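Local coordinates for putative prolyl-tRNA synthetase (Leishmania major, PDB 5XIL), which probably attaches L-proline to tRNA(Pro) at the expense of ATP, as a class II aminoacyl-tRNA synthetase of protein synthesis, at residues A[318-323]-A[383-388]. Sequence-based numbering, arbitrary orientation.
Sequences RLESEL and WDAQTP
A buried tryptophan pairs its indole N-H with a carboxylate of a helix: Trp383 NE1 donates to Glu322 OE1 at 2.8 Å, nearly straight at 164°. Residues 318-323 are about a turn and a half of helix 306-325. Residues 383-388 leave strand 378-382, an outermost strand of the five-stranded mixed sheet in the anticodon-binding domain, and enter helix 387-412 through a type I turn, Asp384 to Thr387. Asp384 and Thr387 form a capping box, Asp384 N donating to Thr387 OG1 (2.8 Å), and Asp384 OD1 takes a capping bond from Gln386 N (2.9 Å); Thr387 OG1 also bonds Ala382 O.

The CA atoms lie 8.6 Å apart at Leu319-Trp383 but 4.9 Å at Leu323-Pro388. Trp383 (chi1 t, chi2 near 5°) turns its indole against the helix; Leu319 (t, p) sets CD1 over the five-membered ring, 4.2 Å from its centroid in a CH-pi contact. Leu323 (m, t) places CD2 3.8 Å from Pro388 CA and 4.1 Å from Thr387 CG2. This is the alpha/beta packing of the domain, helix 306-325 against the sheet: Leu319 also touches Ile295 and Val356, and Leu368 touches Leu319, Trp383 and Thr387. Water 1 donates to Glu322 OE1 (unusually short, 2.4 Å) and Asp384 O (2.9 Å). One carboxylate oxygen thus accepts from both indole and water, tying helix to turn by polar bonds beside apolar contacts of Leu319 and Leu323.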
ATOM      1  N   ARG A 318      30.267  -9.689   0.752  1.00 19.84           N
ATOM      2  CA  ARG A 318      30.240  -9.629   2.179  1.00 20.90           C
ATOM      3  C   ARG A 318      29.824  -8.259   2.690  1.00 18.71           C
ATOM      4  O   ARG A 318      29.127  -8.130   3.699  1.00 18.94           O
ATOM      5  CB  ARG A 318      31.631  -9.964   2.714  1.00 23.65           C
ATOM      6  CG  ARG A 318      31.745  -9.924   4.217  1.00 27.28           C
ATOM      7  CD  ARG A 318      32.983 -10.726   4.642  1.00 32.11           C
ATOM      8  NE  ARG A 318      34.280 -10.096   4.282  1.00 35.44           N
ATOM      9  CZ  ARG A 318      35.135 -10.492   3.323  1.00 40.98           C
ATOM     10  NH1 ARG A 318      34.887 -11.547   2.531  1.00 41.19           N
ATOM     11  NH2 ARG A 318      36.284  -9.817   3.147  1.00 48.84           N
ATOM     12  N   LEU A 319      30.370  -7.251   2.075  1.00 18.56           N
ATOM     13  CA  LEU A 319      30.028  -5.886   2.435  1.00 17.83           C
ATOM     14  C   LEU A 319      28.530  -5.623   2.239  1.00 17.07           C
ATOM     15  O   LEU A 319      27.854  -5.074   3.096  1.00 17.26           O
ATOM     16  CB  LEU A 319      30.906  -4.904   1.653  1.00 16.01           C
ATOM     17  CG  LEU A 319      30.536  -3.418   1.897  1.00 15.50           C
ATOM     18  CD1 LEU A 319      30.736  -3.092   3.367  1.00 16.45           C
ATOM     19  CD2 LEU A 319      31.325  -2.410   1.072  1.00 15.82           C
ATOM     20  N   GLU A 320      28.032  -6.046   1.120  1.00 18.79           N
ATOM     21  CA  GLU A 320      26.617  -5.945   0.819  1.00 20.22           C
ATOM     22  C   GLU A 320      25.803  -6.547   1.940  1.00 21.77           C
ATOM     23  O   GLU A 320      24.821  -5.960   2.436  1.00 18.30           O
ATOM     24  CB  GLU A 320      26.299  -6.638  -0.476  1.00 20.69           C
ATOM     25  CG  GLU A 320      24.826  -6.532  -0.831  1.00 25.02           C
ATOM     26  CD  GLU A 320      24.440  -7.290  -2.085  1.00 29.39           C
ATOM     27  OE1 GLU A 320      25.254  -7.596  -2.986  1.00 38.35           O
ATOM     28  OE2 GLU A 320      23.265  -7.563  -2.171  1.00 32.36           O
ATOM     29  N   SER A 321      26.228  -7.737   2.354  1.00 21.56           N
ATOM     30  CA  SER A 321      25.502  -8.471   3.366  1.00 19.48           C
ATOM     31  C   SER A 321      25.526  -7.754   4.692  1.00 17.56           C
ATOM     32  O   SER A 321      24.520  -7.707   5.382  1.00 15.81           O
ATOM     33  CB  SER A 321      25.989  -9.925   3.440  1.00 22.77           C
ATOM     34  OG  SER A 321      25.287 -10.487   4.545  1.00 26.48           O
ATOM     35  N   GLU A 322      26.678  -7.215   5.070  1.00 17.65           N
ATOM     36  CA  GLU A 322      26.853  -6.546   6.341  1.00 17.19           C
ATOM     37  C   GLU A 322      26.015  -5.255   6.354  1.00 16.04           C
ATOM     38  O   GLU A 322      25.349  -4.899   7.342  1.00 15.82           O
ATOM     39  CB  GLU A 322      28.314  -6.154   6.538  1.00 21.56           C
ATOM     40  CG  GLU A 322      29.224  -7.379   6.766  1.00 25.86           C
ATOM     41  CD  GLU A 322      30.721  -7.062   6.812  1.00 32.06           C
ATOM     42  OE1 GLU A 322      31.111  -5.876   6.810  1.00 28.29           O
ATOM     43  OE2 GLU A 322      31.541  -8.038   6.833  1.00 33.74           O
ATOM     44  N   LEU A 323      26.057  -4.539   5.234  1.00 15.45           N
ATOM     45  CA  LEU A 323      25.239  -3.280   5.232  1.00 15.34           C
ATOM     46  C   LEU A 323      23.735  -3.560   5.350  1.00 16.17           C
ATOM     47  O   LEU A 323      22.999  -2.891   6.114  1.00 17.06           O
ATOM     48  CB  LEU A 323      25.591  -2.455   4.033  1.00 14.19           C
ATOM     49  CG  LEU A 323      27.001  -1.886   3.935  1.00 14.85           C
ATOM     50  CD1 LEU A 323      27.173  -1.180   2.622  1.00 15.64           C
ATOM     51  CD2 LEU A 323      27.279  -0.915   5.032  1.00 16.88           C
ATOM     52  N   TRP A 383      36.223  -0.204   7.453  1.00 17.76           N
ATOM     53  CA  TRP A 383      35.484  -1.400   7.275  1.00 18.75           C
ATOM     54  C   TRP A 383      35.681  -2.311   8.445  1.00 22.75           C
ATOM     55  O   TRP A 383      36.747  -2.947   8.567  1.00 19.76           O
ATOM     56  CB  TRP A 383      35.866  -2.059   5.984  1.00 18.93           C
ATOM     57  CG  TRP A 383      35.004  -3.212   5.623  1.00 20.06           C
ATOM     58  CD1 TRP A 383      33.885  -3.663   6.259  1.00 21.58           C
ATOM     59  CD2 TRP A 383      35.175  -4.050   4.504  1.00 22.03           C
ATOM     60  NE1 TRP A 383      33.378  -4.746   5.625  1.00 20.82           N
ATOM     61  CE2 TRP A 383      34.120  -4.979   4.511  1.00 22.90           C
ATOM     62  CE3 TRP A 383      36.110  -4.099   3.488  1.00 24.80           C
ATOM     63  CZ2 TRP A 383      34.011  -6.000   3.574  1.00 28.81           C
ATOM     64  CZ3 TRP A 383      35.974  -5.056   2.523  1.00 31.38           C
ATOM     65  CH2 TRP A 383      34.939  -6.017   2.580  1.00 28.93           C
ATOM     66  N   ASP A 384      34.674  -2.329   9.298  1.00 20.75           N
ATOM     67  CA  ASP A 384      34.698  -2.993  10.597  1.00 25.38           C
ATOM     68  C   ASP A 384      33.257  -3.105  11.102  1.00 23.85           C
ATOM     69  O   ASP A 384      32.299  -2.908  10.318  1.00 21.18           O
ATOM     70  CB  ASP A 384      35.653  -2.260  11.571  1.00 25.09           C
ATOM     71  CG  ASP A 384      35.277  -0.782  11.785  1.00 27.26           C
ATOM     72  OD1 ASP A 384      34.068  -0.408  11.823  1.00 24.48           O
ATOM     73  OD2 ASP A 384      36.204  -0.004  11.924  1.00 27.15           O
ATOM     74  N   ALA A 385      33.088  -3.462  12.375  1.00 21.38           N
ATOM     75  CA  ALA A 385      31.791  -3.625  13.024  1.00 21.63           C
ATOM     76  C   ALA A 385      30.878  -2.358  12.969  1.00 18.83           C
ATOM     77  O   ALA A 385      29.665  -2.455  13.124  1.00 19.01           O
ATOM     78  CB  ALA A 385      31.970  -4.047  14.488  1.00 23.20           C
ATOM     79  N   GLN A 386      31.495  -1.214  12.832  1.00 17.05           N
ATOM     80  CA  GLN A 386      30.784   0.063  12.877  1.00 19.77           C
ATOM     81  C   GLN A 386      30.347   0.541  11.498  1.00 17.75           C
ATOM     82  O   GLN A 386      29.642   1.567  11.402  1.00 18.18           O
ATOM     83  CB  GLN A 386      31.669   1.149  13.452  1.00 20.34           C
ATOM     84  CG  GLN A 386      31.705   1.147  14.953  1.00 24.44           C
ATOM     85  CD  GLN A 386      32.565   0.012  15.483  1.00 23.95           C
ATOM     86  OE1 GLN A 386      33.718  -0.169  15.051  1.00 25.03           O
ATOM     87  NE2 GLN A 386      32.025  -0.741  16.413  1.00 26.09           N
ATOM     88  N   THR A 387      30.751  -0.185  10.455  1.00 17.93           N
ATOM     89  CA  THR A 387      30.518   0.295   9.089  1.00 18.07           C
ATOM     90  C   THR A 387      28.977   0.547   8.779  1.00 17.01           C
ATOM     91  O   THR A 387      28.639   1.599   8.227  1.00 15.25           O
ATOM     92  CB  THR A 387      31.123  -0.636   8.033  1.00 18.17           C
ATOM     93  OG1 THR A 387      32.515  -0.885   8.316  1.00 18.61           O
ATOM     94  CG2 THR A 387      30.969  -0.047   6.607  1.00 17.98           C
ATOM     95  N   PRO A 388      28.110  -0.418   9.064  1.00 17.83           N
ATOM     96  CA  PRO A 388      26.704  -0.143   8.758  1.00 17.52           C
ATOM     97  C   PRO A 388      26.130   1.113   9.449  1.00 18.28           C
ATOM     98  O   PRO A 388      25.426   1.925   8.797  1.00 16.71           O
ATOM     99  CB  PRO A 388      25.995  -1.452   9.120  1.00 18.52           C
ATOM    100  CG  PRO A 388      27.087  -2.501   9.154  1.00 17.50           C
ATOM    101  CD  PRO A 388      28.292  -1.767   9.608  1.00 18.24           C
TER
HETATM  102  O   HOH W   1      30.460  -4.195   8.468  1.00 24.82           O